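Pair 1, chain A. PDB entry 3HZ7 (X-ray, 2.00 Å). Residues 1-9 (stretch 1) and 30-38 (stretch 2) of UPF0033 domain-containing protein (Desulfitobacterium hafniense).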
# COMPACT_ATOMS: atom_id res chain seq x y z
N MSE A 1 9.84 -6.45 -6.18
CA MSE A 1 8.86 -5.48 -5.63
C MSE A 1 7.56 -5.47 -6.46
O MSE A 1 7.56 -5.93 -7.59
CB MSE A 1 9.49 -4.07 -5.62
CG MSE A 1 8.56 -2.98 -5.11
SE MSE A 1 9.24 -1.17 -5.51
CE MSE A 1 8.64 -0.24 -3.92
N ILE A 2 6.45 -5.00 -5.89
CA ILE A 2 5.18 -4.93 -6.61
C ILE A 2 4.51 -3.55 -6.42
O ILE A 2 4.44 -3.04 -5.31
CB ILE A 2 4.23 -6.11 -6.20
CG1 ILE A 2 2.89 -6.01 -6.93
CG2 ILE A 2 3.90 -6.06 -4.73
CD1 ILE A 2 1.93 -5.08 -6.30
N THR A 3 4.08 -2.96 -7.53
CA THR A 3 3.42 -1.66 -7.55
C THR A 3 2.01 -1.81 -8.06
O THR A 3 1.78 -2.39 -9.12
CB THR A 3 4.20 -0.64 -8.40
OG1 THR A 3 5.47 -0.50 -7.78
CG2 THR A 3 3.50 0.84 -8.39
N ILE A 4 1.08 -1.39 -7.21
CA ILE A 4 -0.32 -1.47 -7.53
C ILE A 4 -0.83 -0.07 -7.90
O ILE A 4 -0.77 0.82 -7.07
CB ILE A 4 -1.13 -1.96 -6.32
CG1 ILE A 4 -0.59 -3.39 -5.94
CG2 ILE A 4 -2.75 -1.86 -6.67
CD1 ILE A 4 -1.38 -4.24 -4.97
N ASP A 5 -1.30 0.13 -9.12
CA ASP A 5 -1.86 1.46 -9.47
C ASP A 5 -3.35 1.34 -9.15
O ASP A 5 -4.08 0.59 -9.80
CB ASP A 5 -1.71 1.77 -10.95
CG ASP A 5 -2.37 3.11 -11.35
OD1 ASP A 5 -3.23 3.64 -10.61
OD2 ASP A 5 -2.01 3.62 -12.42
N ALA A 6 -3.77 2.04 -8.11
CA ALA A 6 -5.15 2.04 -7.68
C ALA A 6 -5.72 3.46 -7.81
O ALA A 6 -6.66 3.82 -7.07
CB ALA A 6 -5.22 1.60 -6.27
N LEU A 7 -5.18 4.25 -8.71
CA LEU A 7 -5.67 5.63 -8.87
C LEU A 7 -7.07 5.57 -9.45
O LEU A 7 -7.34 4.75 -10.33
CB LEU A 7 -4.74 6.43 -9.78
CG LEU A 7 -3.32 6.65 -9.21
CD1 LEU A 7 -2.44 7.16 -10.33
CD2 LEU A 7 -3.34 7.60 -8.03
N GLY A 8 -7.97 6.39 -8.93
CA GLY A 8 -9.33 6.36 -9.45
C GLY A 8 -10.21 5.33 -8.76
O GLY A 8 -11.42 5.37 -8.94
N GLN A 9 -9.62 4.42 -7.98
CA GLN A 9 -10.40 3.40 -7.29
C GLN A 9 -10.84 3.87 -5.92
O GLN A 9 -10.08 4.54 -5.21
CB GLN A 9 -9.59 2.09 -7.18
CG GLN A 9 -9.39 1.37 -8.52
CD GLN A 9 -10.67 0.64 -9.01
OE1 GLN A 9 -10.77 0.19 -10.18
NE2 GLN A 9 -11.64 0.52 -8.11
N GLY A 30 8.67 -8.82 1.27
CA GLY A 30 8.93 -8.07 0.08
C GLY A 30 8.34 -6.68 0.25
O GLY A 30 8.05 -6.25 1.39
N VAL A 31 8.10 -6.02 -0.87
CA VAL A 31 7.62 -4.64 -0.84
C VAL A 31 6.41 -4.45 -1.72
O VAL A 31 6.43 -4.89 -2.86
CB VAL A 31 8.73 -3.69 -1.34
CG1 VAL A 31 8.25 -2.25 -1.19
CG2 VAL A 31 10.07 -3.92 -0.55
N VAL A 32 5.36 -3.79 -1.19
CA VAL A 32 4.19 -3.53 -2.02
C VAL A 32 3.98 -2.03 -1.99
O VAL A 32 3.77 -1.43 -0.92
CB VAL A 32 2.89 -4.28 -1.52
CG1 VAL A 32 1.66 -3.91 -2.42
CG2 VAL A 32 3.12 -5.86 -1.50
N THR A 33 4.06 -1.39 -3.14
CA THR A 33 3.79 0.07 -3.17
C THR A 33 2.43 0.20 -3.83
O THR A 33 2.10 -0.59 -4.75
CB THR A 33 4.78 0.86 -3.96
OG1 THR A 33 5.39 0.03 -4.90
CG2 THR A 33 5.83 1.33 -3.12
N VAL A 34 1.66 1.18 -3.36
CA VAL A 34 0.32 1.42 -3.89
C VAL A 34 0.13 2.88 -4.26
O VAL A 34 0.42 3.76 -3.44
CB VAL A 34 -0.74 1.08 -2.82
CG1 VAL A 34 -2.19 0.98 -3.49
CG2 VAL A 34 -0.32 -0.16 -2.05
N LEU A 35 -0.34 3.14 -5.46
CA LEU A 35 -0.64 4.52 -5.85
C LEU A 35 -2.14 4.85 -5.56
O LEU A 35 -3.07 4.15 -6.08
CB LEU A 35 -0.32 4.72 -7.33
CG LEU A 35 1.07 4.28 -7.81
CD1 LEU A 35 1.22 4.54 -9.36
CD2 LEU A 35 2.14 5.10 -7.04
N VAL A 36 -2.38 5.84 -4.70
CA VAL A 36 -3.76 6.30 -4.41
C VAL A 36 -3.91 7.82 -4.60
O VAL A 36 -2.92 8.57 -4.68
CB VAL A 36 -4.30 5.87 -3.01
CG1 VAL A 36 -4.40 4.36 -2.99
CG2 VAL A 36 -3.37 6.40 -1.81
N ASP A 37 -5.15 8.26 -4.80
CA ASP A 37 -5.39 9.67 -5.04
C ASP A 37 -6.11 10.41 -3.92
O ASP A 37 -6.75 11.41 -4.18
CB ASP A 37 -6.16 9.84 -6.35
CG ASP A 37 -7.56 9.19 -6.30
OD1 ASP A 37 -8.16 9.07 -5.21
OD2 ASP A 37 -8.07 8.83 -7.39
N ASN A 38 -6.03 9.93 -2.68
CA ASN A 38 -6.69 10.68 -1.60
C ASN A 38 -6.07 10.21 -0.30
O ASN A 38 -5.64 9.06 -0.20
CB ASN A 38 -8.25 10.46 -1.64
CG ASN A 38 -8.64 9.03 -1.36
OD1 ASN A 38 -8.65 8.61 -0.22
ND2 ASN A 38 -8.91 8.26 -2.40
O HOH W 1 -6.90 5.83 -5.20

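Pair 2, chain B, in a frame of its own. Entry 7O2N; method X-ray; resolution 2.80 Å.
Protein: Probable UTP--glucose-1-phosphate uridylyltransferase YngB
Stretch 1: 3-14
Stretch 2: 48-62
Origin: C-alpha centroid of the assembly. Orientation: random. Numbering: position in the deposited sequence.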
# COMPACT_ATOMS: atom_id res chain seq x y z
N LYS B 3 -30.21 20.58 -5.89
CA LYS B 3 -28.79 20.33 -6.14
C LYS B 3 -28.34 19.04 -5.44
O LYS B 3 -28.75 18.78 -4.31
CB LYS B 3 -27.96 21.56 -5.75
N VAL B 4 -27.51 18.22 -6.11
CA VAL B 4 -26.83 17.09 -5.49
C VAL B 4 -25.65 17.60 -4.66
O VAL B 4 -24.74 18.25 -5.19
CB VAL B 4 -26.32 16.05 -6.51
CG1 VAL B 4 -25.60 14.90 -5.81
CG2 VAL B 4 -27.42 15.53 -7.41
N ARG B 5 -25.69 17.27 -3.35
CA ARG B 5 -24.75 17.80 -2.38
C ARG B 5 -24.19 16.69 -1.49
O ARG B 5 -23.23 16.90 -0.75
CB ARG B 5 -25.45 18.92 -1.60
N LYS B 6 -24.78 15.48 -1.58
CA LYS B 6 -24.40 14.38 -0.70
C LYS B 6 -24.05 13.15 -1.53
O LYS B 6 -24.62 12.95 -2.60
CB LYS B 6 -25.53 14.06 0.28
CG LYS B 6 -25.72 15.03 1.44
CD LYS B 6 -27.08 14.81 2.09
CE LYS B 6 -27.18 15.23 3.54
NZ LYS B 6 -28.52 14.94 4.09
N ALA B 7 -23.15 12.32 -0.98
CA ALA B 7 -22.61 11.13 -1.62
C ALA B 7 -22.44 10.00 -0.61
O ALA B 7 -22.22 10.22 0.58
CB ALA B 7 -21.30 11.50 -2.24
N VAL B 8 -22.52 8.76 -1.10
CA VAL B 8 -22.39 7.57 -0.26
C VAL B 8 -21.30 6.66 -0.80
O VAL B 8 -21.44 6.13 -1.91
CB VAL B 8 -23.71 6.79 -0.24
CG1 VAL B 8 -23.57 5.60 0.68
CG2 VAL B 8 -24.89 7.64 0.16
N ILE B 9 -20.24 6.45 -0.01
CA ILE B 9 -19.19 5.51 -0.42
C ILE B 9 -19.34 4.24 0.40
O ILE B 9 -19.08 4.27 1.61
CB ILE B 9 -17.79 6.12 -0.19
CG1 ILE B 9 -17.69 7.55 -0.73
CG2 ILE B 9 -16.71 5.24 -0.76
CD1 ILE B 9 -16.42 8.25 -0.31
N PRO B 10 -19.71 3.07 -0.19
CA PRO B 10 -19.80 1.83 0.58
C PRO B 10 -18.35 1.35 0.70
O PRO B 10 -17.60 1.44 -0.26
CB PRO B 10 -20.69 0.91 -0.25
CG PRO B 10 -21.07 1.74 -1.47
CD PRO B 10 -20.04 2.85 -1.60
N ALA B 11 -17.95 0.93 1.90
CA ALA B 11 -16.58 0.50 2.13
C ALA B 11 -16.54 -0.59 3.20
O ALA B 11 -15.76 -0.49 4.13
CB ALA B 11 -15.75 1.68 2.57
N ALA B 12 -17.34 -1.65 3.04
CA ALA B 12 -17.37 -2.65 4.08
C ALA B 12 -16.61 -3.91 3.66
O ALA B 12 -16.40 -4.79 4.49
CB ALA B 12 -18.78 -2.94 4.47
N GLY B 13 -16.18 -3.97 2.39
CA GLY B 13 -15.42 -5.08 1.81
C GLY B 13 -14.26 -5.56 2.68
O GLY B 13 -13.55 -4.78 3.30
N LEU B 14 -14.05 -6.88 2.69
CA LEU B 14 -12.97 -7.48 3.46
C LEU B 14 -11.74 -7.56 2.57
O LEU B 14 -10.66 -7.92 3.03
CB LEU B 14 -13.43 -8.87 3.92
CG LEU B 14 -12.85 -9.35 5.25
CD1 LEU B 14 -13.60 -8.78 6.45
CD2 LEU B 14 -12.87 -10.86 5.29
N SER B 48 -16.32 17.56 -7.49
CA SER B 48 -17.63 17.52 -8.13
C SER B 48 -18.62 18.43 -7.40
O SER B 48 -19.79 18.52 -7.79
CB SER B 48 -18.19 16.10 -8.20
OG SER B 48 -17.63 15.35 -9.26
N GLY B 49 -18.16 19.03 -6.29
CA GLY B 49 -18.99 19.89 -5.46
C GLY B 49 -19.81 19.16 -4.39
O GLY B 49 -20.78 19.71 -3.88
N ILE B 50 -19.43 17.92 -4.02
CA ILE B 50 -20.08 17.26 -2.89
C ILE B 50 -19.51 17.82 -1.60
O ILE B 50 -18.30 18.00 -1.47
CB ILE B 50 -19.95 15.73 -2.96
CG1 ILE B 50 -20.58 15.18 -4.24
CG2 ILE B 50 -20.55 15.07 -1.72
CD1 ILE B 50 -21.97 15.67 -4.47
N GLU B 51 -20.39 18.09 -0.63
CA GLU B 51 -19.97 18.67 0.63
C GLU B 51 -20.04 17.64 1.77
O GLU B 51 -19.33 17.78 2.75
CB GLU B 51 -20.68 20.01 0.87
CG GLU B 51 -22.07 20.07 0.24
CD GLU B 51 -22.85 21.38 0.33
OE1 GLU B 51 -22.21 22.46 0.36
OE2 GLU B 51 -24.11 21.31 0.34
N ASP B 52 -20.85 16.58 1.61
CA ASP B 52 -21.11 15.64 2.69
C ASP B 52 -21.13 14.20 2.18
O ASP B 52 -21.92 13.84 1.32
CB ASP B 52 -22.43 15.96 3.41
CG ASP B 52 -22.54 17.38 3.97
OD1 ASP B 52 -21.68 17.76 4.82
OD2 ASP B 52 -23.52 18.07 3.59
N ILE B 53 -20.26 13.37 2.77
CA ILE B 53 -20.08 11.98 2.40
C ILE B 53 -20.40 11.09 3.60
O ILE B 53 -19.99 11.35 4.74
CB ILE B 53 -18.63 11.77 1.92
CG1 ILE B 53 -18.31 12.61 0.68
CG2 ILE B 53 -18.34 10.30 1.70
CD1 ILE B 53 -16.85 12.63 0.27
N LEU B 54 -21.16 10.03 3.33
CA LEU B 54 -21.35 8.98 4.32
C LEU B 54 -20.61 7.74 3.85
O LEU B 54 -20.84 7.23 2.75
CB LEU B 54 -22.84 8.68 4.45
CG LEU B 54 -23.19 7.51 5.38
CD1 LEU B 54 -22.63 7.71 6.79
CD2 LEU B 54 -24.69 7.32 5.46
N ILE B 55 -19.69 7.26 4.68
CA ILE B 55 -19.01 6.02 4.39
C ILE B 55 -19.70 4.94 5.21
O ILE B 55 -19.85 5.08 6.42
CB ILE B 55 -17.52 6.12 4.74
CG1 ILE B 55 -16.84 7.25 3.96
CG2 ILE B 55 -16.83 4.78 4.55
CD1 ILE B 55 -15.41 7.46 4.34
N ILE B 56 -20.17 3.90 4.52
CA ILE B 56 -20.70 2.73 5.19
C ILE B 56 -19.48 1.85 5.41
O ILE B 56 -18.92 1.28 4.47
CB ILE B 56 -21.77 2.00 4.33
CG1 ILE B 56 -22.74 2.92 3.56
CG2 ILE B 56 -22.46 0.91 5.12
CD1 ILE B 56 -23.38 4.05 4.32
N THR B 57 -19.01 1.83 6.66
CA THR B 57 -17.78 1.14 6.98
C THR B 57 -18.12 -0.13 7.75
O THR B 57 -19.27 -0.32 8.14
CB THR B 57 -16.84 2.09 7.73
OG1 THR B 57 -15.62 1.41 8.04
CG2 THR B 57 -17.43 2.61 9.02
N GLY B 58 -17.12 -0.97 7.99
CA GLY B 58 -17.24 -2.17 8.81
C GLY B 58 -16.23 -2.20 9.95
O GLY B 58 -15.75 -1.15 10.39
N ARG B 59 -15.91 -3.42 10.43
CA ARG B 59 -15.02 -3.62 11.57
C ARG B 59 -13.57 -3.41 11.15
O ARG B 59 -13.18 -3.70 10.02
CB ARG B 59 -15.23 -5.02 12.14
CG ARG B 59 -16.24 -5.08 13.29
CD ARG B 59 -16.91 -6.43 13.52
NE ARG B 59 -18.33 -6.54 13.18
CZ ARG B 59 -18.82 -6.70 11.95
NH1 ARG B 59 -18.01 -6.77 10.91
NH2 ARG B 59 -20.13 -6.78 11.76
N ASN B 60 -12.78 -2.90 12.11
CA ASN B 60 -11.35 -2.64 11.96
C ASN B 60 -11.07 -1.84 10.69
O ASN B 60 -10.11 -2.15 9.99
CB ASN B 60 -10.49 -3.91 11.90
CG ASN B 60 -11.05 -5.04 12.75
OD1 ASN B 60 -12.01 -5.71 12.38
ND2 ASN B 60 -10.44 -5.25 13.91
N LYS B 61 -11.89 -0.83 10.42
CA LYS B 61 -11.56 0.09 9.34
C LYS B 61 -11.34 1.50 9.90
O LYS B 61 -11.62 2.49 9.20
CB LYS B 61 -12.63 0.07 8.25
CG LYS B 61 -12.81 -1.30 7.62
CD LYS B 61 -13.48 -1.23 6.28
CE LYS B 61 -13.28 -2.50 5.49
NZ LYS B 61 -13.40 -2.23 4.04
N ARG B 62 -10.83 1.58 11.14
CA ARG B 62 -10.59 2.84 11.83
C ARG B 62 -9.68 3.71 10.97
O ARG B 62 -9.88 4.92 10.89
CB ARG B 62 -10.00 2.63 13.23

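Where do the two pairs differ most sharply? They part toward the C-terminal end of the contact, in how the second stretch holds the first. In pair 1 the short side chain of A:Asp37 points toward the first stretch and accepts a hydrogen bond, A:Gly8 N to A:Asp37 OD2 at 2.9 Å. The position matching A:Asp37 in pair 2 is B:Gly58, which has no side chain to offer. There a long side chain from further along reaches back as a donor: B:Lys61 NZ lies 2.9 Å from B:Ala11 O and 2.7 Å from B:Gly13 O, hydrogen-bonded to both. In one pair the hold is through a backbone amide, in the other through two carbonyls.

What backbone do they share? Both are pairs of neighbouring parallel strands, inclined by 18° in pair 1 and 17° in pair 2, with axes 4.6 Å apart at their closest; fourteen central residues superpose to 0.5 Å. The hydrogen bonds keep the same register. A:Ile4 N to A:Thr33 O (2.8 Å) corresponds to B:Ile9 N to B:Leu54 O (2.9 Å), and A:Leu35 N to A:Ile4 O (2.9 Å) to B:Ile56 N to B:Ile9 O (3.1 Å). A residue that both donates and accepts in this way stitches itself to two residues flanking its register partner, as parallel strands require.

How is the face carrying A:Ile2 and A:Ile4 packed? A:Ile4 and B:Ile9 nearly coincide, their side-chain centres 0.3 Å apart, and A:Ala6 matches B:Ala11 as closely. At the matched pair A:Ile2 and B:Ala7 the bulk differs. A:Ile2 CG2 meets A:Val32 CG2 at 3.3 Å, whereas the smaller B:Ala7 faces the larger B:Ile53, with B:Ala7 CB 4.3 Å from B:Ile53 CG1. B:Ile50 adds a second neighbour, its CG2 3.7 Å from B:Ala7 CB. Beside them, B:Ile9 CD1 approaches B:Ile53 CG2 to 3.5 Å; in pair 1, A:Ile4 CD1 is 4.0 Å from A:Val32 CG1.

Do the two pairs use the same chemistry on the face carrying A:Thr3 and A:Thr33? They do not. In pair 1 the two bridged threonine hydroxyls are hydrogen-bonded to each other across the strands, with 2.9 Å between A:Thr3 OG1 and A:Thr33 OG1. Their counterparts, B:Val8 and B:Leu54, are wholly apolar, and B:Val8 CG1 packs diagonally on B:Ile56 CD1 at 4.0 Å. The side-chain centres of A:Leu35 and B:Ile56 lie 0.2 Å apart, though the two branch differently and their partners A:Asp5 and B:Pro10 differ.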